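Phytase (Debaryomyces castellii, PDB 2GFI) catalyses the removal of phosphate from phytate (inositol hexakisphosphate) as a 3-phytase of the histidine acid phosphatase family, probably through a histidine nucleophile. Local coordinates at residues 71-77 against 117-122; 107-111 against 258-262. Residues are numbered along the deposited sequence.

Interaction 1: 71-77 against 117-122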
loop_
_atom_site.group_PDB
_atom_site.type_symbol
_atom_site.label_atom_id
_atom_site.label_comp_id
_atom_site.label_asym_id
_atom_site.label_seq_id
_atom_site.Cartn_x
_atom_site.Cartn_y
_atom_site.Cartn_z
ATOM N N GLY A 71 16.916 -16.709 -11.177
ATOM C CA GLY A 71 16.111 -16.177 -10.066
ATOM C C GLY A 71 16.767 -16.410 -8.700
ATOM O O GLY A 71 17.878 -16.951 -8.622
ATOM N N GLU A 72 16.056 -16.023 -7.637
ATOM C CA GLU A 72 16.467 -16.261 -6.274
ATOM C C GLU A 72 16.931 -17.705 -6.097
ATOM O O GLU A 72 16.365 -18.628 -6.668
ATOM C CB GLU A 72 15.330 -15.950 -5.297
ATOM C CG GLU A 72 14.944 -14.470 -5.197
ATOM C CD GLU A 72 13.929 -13.990 -6.247
ATOM O OE1 GLU A 72 13.822 -14.557 -7.352
ATOM O OE2 GLU A 72 13.216 -13.011 -5.974
ATOM N N ARG A 73 17.955 -17.883 -5.287
ATOM C CA ARG A 73 18.551 -19.171 -5.083
ATOM C C ARG A 73 18.921 -19.369 -3.630
ATOM O O ARG A 73 18.887 -18.433 -2.805
ATOM C CB ARG A 73 19.784 -19.322 -5.986
ATOM C CG ARG A 73 20.762 -18.134 -5.941
ATOM C CD ARG A 73 22.131 -18.600 -6.275
ATOM N NE ARG A 73 23.159 -17.584 -6.310
ATOM C CZ ARG A 73 23.941 -17.316 -5.275
ATOM N NH1 ARG A 73 23.777 -17.950 -4.135
ATOM N NH2 ARG A 73 24.878 -16.409 -5.370
ATOM N N TYR A 74 19.219 -20.629 -3.316
ATOM C CA TYR A 74 19.937 -21.009 -2.135
ATOM C C TYR A 74 21.340 -20.438 -2.233
ATOM O O TYR A 74 21.787 -20.033 -3.319
ATOM C CB TYR A 74 20.028 -22.533 -2.054
ATOM C CG TYR A 74 18.817 -23.163 -1.419
ATOM C CD1 TYR A 74 18.797 -23.448 -0.053
ATOM C CD2 TYR A 74 17.682 -23.466 -2.186
ATOM C CE1 TYR A 74 17.663 -24.044 0.541
ATOM C CE2 TYR A 74 16.557 -24.034 -1.607
ATOM C CZ TYR A 74 16.552 -24.317 -0.255
ATOM O OH TYR A 74 15.425 -24.869 0.301
ATOM N N PRO A 75 22.047 -20.412 -1.105
ATOM C CA PRO A 75 23.423 -19.949 -1.114
ATOM C C PRO A 75 24.258 -20.823 -2.042
ATOM O O PRO A 75 23.922 -21.982 -2.296
ATOM C CB PRO A 75 23.862 -20.102 0.340
ATOM C CG PRO A 75 22.585 -20.163 1.133
ATOM C CD PRO A 75 21.574 -20.782 0.236
ATOM N N SER A 76 25.323 -20.243 -2.576
ATOM C CA SER A 76 26.295 -21.015 -3.301
ATOM C C SER A 76 26.962 -21.928 -2.289
ATOM O O SER A 76 26.714 -21.849 -1.058
ATOM C CB SER A 76 27.331 -20.094 -3.916
ATOM O OG SER A 76 28.018 -19.454 -2.861
ATOM N N THR A 77 27.824 -22.799 -2.790
ATOM C CA THR A 77 28.502 -23.745 -1.892
ATOM C C THR A 77 29.305 -22.999 -0.852
ATOM O O THR A 77 29.138 -23.237 0.344
ATOM C CB THR A 77 29.406 -24.664 -2.686
ATOM O OG1 THR A 77 28.606 -25.360 -3.671
ATOM C CG2 THR A 77 30.011 -25.725 -1.736
ATOM N N TYR A 117 20.681 -28.528 -1.924
ATOM C CA TYR A 117 20.053 -27.311 -2.399
ATOM C C TYR A 117 21.025 -26.185 -2.634
ATOM O O TYR A 117 20.681 -25.231 -3.310
ATOM C CB TYR A 117 18.904 -26.852 -1.502
ATOM C CG TYR A 117 17.798 -27.865 -1.456
ATOM C CD1 TYR A 117 17.302 -28.431 -2.621
ATOM C CD2 TYR A 117 17.265 -28.277 -0.251
ATOM C CE1 TYR A 117 16.299 -29.383 -2.591
ATOM C CE2 TYR A 117 16.230 -29.230 -0.204
ATOM C CZ TYR A 117 15.767 -29.780 -1.385
ATOM O OH TYR A 117 14.754 -30.720 -1.346
ATOM N N LEU A 118 22.247 -26.298 -2.119
ATOM C CA LEU A 118 23.187 -25.267 -2.379
ATOM C C LEU A 118 23.289 -25.134 -3.896
ATOM O O LEU A 118 23.218 -26.137 -4.616
ATOM C CB LEU A 118 24.555 -25.519 -1.721
ATOM C CG LEU A 118 24.617 -25.539 -0.190
ATOM C CD1 LEU A 118 26.057 -25.841 0.342
ATOM C CD2 LEU A 118 24.059 -24.271 0.426
ATOM N N GLU A 119 23.431 -23.894 -4.358
ATOM C CA GLU A 119 23.629 -23.573 -5.766
ATOM C C GLU A 119 22.304 -23.576 -6.562
ATOM O O GLU A 119 22.281 -23.164 -7.708
ATOM C CB GLU A 119 24.703 -24.480 -6.455
ATOM C CG GLU A 119 26.095 -24.550 -5.794
ATOM C CD GLU A 119 26.996 -23.348 -6.033
ATOM O OE1 GLU A 119 26.569 -22.404 -6.723
ATOM O OE2 GLU A 119 28.179 -23.320 -5.519
ATOM N N LYS A 120 21.213 -24.014 -5.953
ATOM C CA LYS A 120 19.964 -24.253 -6.687
ATOM C C LYS A 120 19.022 -23.076 -6.568
ATOM O O LYS A 120 19.015 -22.361 -5.556
ATOM C CB LYS A 120 19.211 -25.473 -6.141
ATOM C CG LYS A 120 20.000 -26.788 -6.056
ATOM C CD LYS A 120 20.478 -27.311 -7.389
ATOM C CE LYS A 120 20.859 -28.802 -7.276
ATOM N NZ LYS A 120 22.185 -28.898 -6.598
ATOM N N GLU A 121 18.180 -22.925 -7.578
ATOM C CA GLU A 121 17.050 -22.019 -7.493
ATOM C C GLU A 121 16.197 -22.452 -6.337
ATOM O O GLU A 121 16.013 -23.649 -6.110
ATOM C CB GLU A 121 16.215 -22.109 -8.786
ATOM C CG GLU A 121 16.853 -21.432 -9.989
ATOM C CD GLU A 121 16.957 -19.946 -9.744
ATOM O OE1 GLU A 121 15.919 -19.270 -9.861
ATOM O OE2 GLU A 121 18.075 -19.455 -9.411
ATOM N N THR A 122 15.661 -21.500 -5.591
ATOM C CA THR A 122 14.544 -21.829 -4.693
ATOM C C THR A 122 13.317 -21.997 -5.596
ATOM O O THR A 122 13.182 -21.308 -6.618
ATOM C CB THR A 122 14.323 -20.700 -3.713
ATOM O OG1 THR A 122 14.518 -19.449 -4.411
ATOM C CG2 THR A 122 15.429 -20.721 -2.576
#
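Tyr74 lays one face of its ring over the side chain of Tyr117, whose CB sits 3.4 Å from the Tyr74 ring centroid, almost on the ring normal: a CH-pi contact. The two rings run nearly parallel but slid apart, so they barely overlap. Beside them Tyr74 CD2 meets Thr122 CG2 at 3.6 Å, while Tyr74 OH hydrogen-bonds to the backbone O of Asn126. The backbones join by a single bridge, Arg73 with Glu121, in which Thr122 N donates to Glu72 O (3.1 Å) and Tyr74 N to Lys120 O (2.8 Å). Farther along, Glu119 N reaches Pro75 O (2.9 Å), an acceptor a proline can still offer. A type II turn from Tyr117 to Lys120 places Glu119 at a positive phi, and its OE2 accepts from both Thr77 N and Thr77 OG1 (2.8 Å each); OE1 forms a salt bridge to Arg167. Residues 71-75 continue the family's RHGxRxP signature. Its Arg73 bonds Tyr74 O through NH1 (3.0 Å) and lies near His70 and Asp333, predicted nucleophile and proton donor, consistent with an active-site position. Segment 71-77 links strand 59-69 to helix 77-91, capped by Ser76, and packs against helices 249-266 (Glu72, Tyr74, Pro75) and 166-180 (Arg73).

Interaction 2: 107-111 against 258-262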
loop_
_atom_site.group_PDB
_atom_site.type_symbol
_atom_site.label_atom_id
_atom_site.label_comp_id
_atom_site.label_asym_id
_atom_site.label_seq_id
_atom_site.Cartn_x
_atom_site.Cartn_y
_atom_site.Cartn_z
ATOM N N ASP A 107 15.050 -23.302 19.008
ATOM C CA ASP A 107 15.130 -24.390 18.045
ATOM C C ASP A 107 15.332 -23.759 16.709
ATOM O O ASP A 107 14.552 -23.978 15.774
ATOM C CB ASP A 107 13.833 -25.195 18.007
ATOM C CG ASP A 107 13.537 -25.866 19.320
ATOM O OD1 ASP A 107 14.519 -26.130 20.086
ATOM O OD2 ASP A 107 12.356 -26.174 19.647
ATOM N N TYR A 108 16.352 -22.926 16.627
ATOM C CA TYR A 108 16.583 -22.233 15.406
ATOM C C TYR A 108 17.371 -23.176 14.506
ATOM O O TYR A 108 18.493 -23.559 14.819
ATOM C CB TYR A 108 17.318 -20.942 15.696
ATOM C CG TYR A 108 17.648 -20.123 14.490
ATOM C CD1 TYR A 108 16.644 -19.557 13.699
ATOM C CD2 TYR A 108 18.975 -19.874 14.153
ATOM C CE1 TYR A 108 16.969 -18.788 12.599
ATOM C CE2 TYR A 108 19.300 -19.094 13.070
ATOM C CZ TYR A 108 18.300 -18.561 12.294
ATOM O OH TYR A 108 18.656 -17.777 11.218
ATOM N N GLU A 109 16.745 -23.593 13.422
ATOM C CA GLU A 109 17.391 -24.479 12.490
ATOM C C GLU A 109 18.231 -23.691 11.493
ATOM O O GLU A 109 17.950 -22.543 11.195
ATOM C CB GLU A 109 16.342 -25.295 11.765
ATOM C CG GLU A 109 15.576 -26.236 12.678
ATOM C CD GLU A 109 14.598 -27.120 11.906
ATOM O OE1 GLU A 109 13.825 -26.624 11.040
ATOM O OE2 GLU A 109 14.600 -28.342 12.157
ATOM N N TYR A 110 19.290 -24.310 10.998
ATOM C CA TYR A 110 20.009 -23.743 9.885
ATOM C C TYR A 110 19.086 -23.834 8.657
ATOM O O TYR A 110 18.399 -24.849 8.487
ATOM C CB TYR A 110 21.298 -24.495 9.653
ATOM C CG TYR A 110 22.032 -23.940 8.477
ATOM C CD1 TYR A 110 22.363 -22.598 8.428
ATOM C CD2 TYR A 110 22.393 -24.752 7.397
ATOM C CE1 TYR A 110 23.025 -22.066 7.318
ATOM C CE2 TYR A 110 23.082 -24.220 6.285
ATOM C CZ TYR A 110 23.376 -22.882 6.257
ATOM O OH TYR A 110 24.023 -22.319 5.183
ATOM N N PHE A 111 19.048 -22.782 7.826
ATOM C CA PHE A 111 17.994 -22.686 6.811
ATOM C C PHE A 111 18.184 -23.554 5.555
ATOM O O PHE A 111 17.261 -23.756 4.775
ATOM C CB PHE A 111 17.748 -21.245 6.438
ATOM C CG PHE A 111 18.880 -20.589 5.704
ATOM C CD1 PHE A 111 18.907 -20.575 4.319
ATOM C CD2 PHE A 111 19.869 -19.928 6.389
ATOM C CE1 PHE A 111 19.917 -19.919 3.635
ATOM C CE2 PHE A 111 20.900 -19.297 5.730
ATOM C CZ PHE A 111 20.931 -19.285 4.354
ATOM N N TYR A 258 23.635 -14.270 5.020
ATOM C CA TYR A 258 22.813 -15.259 5.682
ATOM C C TYR A 258 21.366 -14.738 5.727
ATOM O O TYR A 258 20.430 -15.449 5.370
ATOM C CB TYR A 258 23.400 -15.462 7.095
ATOM C CG TYR A 258 22.852 -16.629 7.874
ATOM C CD1 TYR A 258 23.708 -17.655 8.333
ATOM C CD2 TYR A 258 21.483 -16.715 8.190
ATOM C CE1 TYR A 258 23.221 -18.718 9.078
ATOM C CE2 TYR A 258 20.998 -17.761 8.931
ATOM C CZ TYR A 258 21.868 -18.766 9.374
ATOM O OH TYR A 258 21.355 -19.830 10.096
ATOM N N CYS A 259 21.199 -13.493 6.185
ATOM C CA CYS A 259 19.924 -12.794 6.162
ATOM C C CYS A 259 19.285 -12.844 4.745
ATOM O O CYS A 259 18.148 -13.285 4.575
ATOM C CB CYS A 259 20.144 -11.336 6.620
ATOM S SG CYS A 259 18.962 -10.126 6.000
ATOM N N ALA A 260 20.057 -12.418 3.741
ATOM C CA ALA A 260 19.569 -12.375 2.355
ATOM C C ALA A 260 19.132 -13.744 1.904
ATOM O O ALA A 260 18.046 -13.891 1.378
ATOM C CB ALA A 260 20.607 -11.800 1.444
ATOM N N TYR A 261 19.975 -14.752 2.143
ATOM C CA TYR A 261 19.627 -16.125 1.807
ATOM C C TYR A 261 18.532 -16.768 2.601
ATOM O O TYR A 261 17.745 -17.480 2.027
ATOM C CB TYR A 261 20.881 -17.005 1.661
ATOM C CG TYR A 261 21.537 -16.578 0.398
ATOM C CD1 TYR A 261 21.007 -16.966 -0.819
ATOM C CD2 TYR A 261 22.604 -15.693 0.418
ATOM C CE1 TYR A 261 21.549 -16.535 -1.995
ATOM C CE2 TYR A 261 23.175 -15.256 -0.773
ATOM C CZ TYR A 261 22.625 -15.691 -1.974
ATOM O OH TYR A 261 23.147 -15.261 -3.159
ATOM N N GLU A 262 18.461 -16.539 3.909
ATOM C CA GLU A 262 17.366 -17.097 4.680
ATOM C C GLU A 262 16.024 -16.477 4.269
ATOM O O GLU A 262 14.967 -17.154 4.248
ATOM C CB GLU A 262 17.592 -16.855 6.173
ATOM C CG GLU A 262 16.585 -17.607 7.031
ATOM C CD GLU A 262 16.989 -17.610 8.487
ATOM O OE1 GLU A 262 17.312 -16.528 9.025
ATOM O OE2 GLU A 262 16.984 -18.700 9.093
HETATM O O HOH W 1 18.972 -20.487 9.744
#
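At the apolar centre, Phe111 points the edge of its ring at the face of Tyr258 in a T-shaped pair, with centroids 4.9 Å apart and planes at 70°. Tyr110 completes the aromatic cluster obliquely, its CE1 lying 3.8 Å from Tyr258 CE1. Phe111 suits this buried place because its flat, wholly apolar ring can fill the space against one flank of a helix: CZ touches Tyr261 CB at 3.5 Å, and Glu262 CB stands over the ring face, 4.0 Å from the centroid, as a CH-pi contact. Residues 258, 261 and 262 can all meet the loop because the helical repeat brings them to one side, whereas Cys259 and Ala260 point away, Cys259 to its disulfide with Cys272.

Toward the polar edge tyrosines take over from Phe111, combining ring packing with a hydroxyl. Tyr108 OH lies 2.9 Å from both Glu262 OE1 and Glu262 OE2, in weak, alternative hydrogen bonds, since the hydroxyl has a single proton; OE1 is also bonded to Ser269. A water joins the two segments more firmly: it accepts from Tyr258 OH (2.5 Å) and donates to Glu109 O (2.7 Å) and Glu262 OE2 (2.8 Å), so the buried carboxylate has hydrogen-bonding partners at both oxygens. The contact thus fastens the long loop between helices 77-91 and 133-148 to helix 249-266, with Tyr83 and Tyr87 of helix 77-91 packing against Phe111 and Tyr258, respectively.

Both contacts tie the loop between helices 77-91 and 133-148 to other parts of the fold, interaction 2 through its earlier residues and interaction 1 through its later ones. Interaction 1 is the more deeply buried and relies largely on backbone hydrogen bonds beside the predicted catalytic histidine; interaction 2, farther from the chain's centre and only partly buried, relies on aromatic side chains and a bridging water. They touch directly: Tyr261 of helix 249-266 packs on Pro75, its CD1 3.6 Å from Pro75 N, while Phe111 CE1 lies 3.7 Å from Pro75 CG. Helix 249-266, against which 107-111 packs, therefore also lies against 71-77, beside the predicted nucleophile.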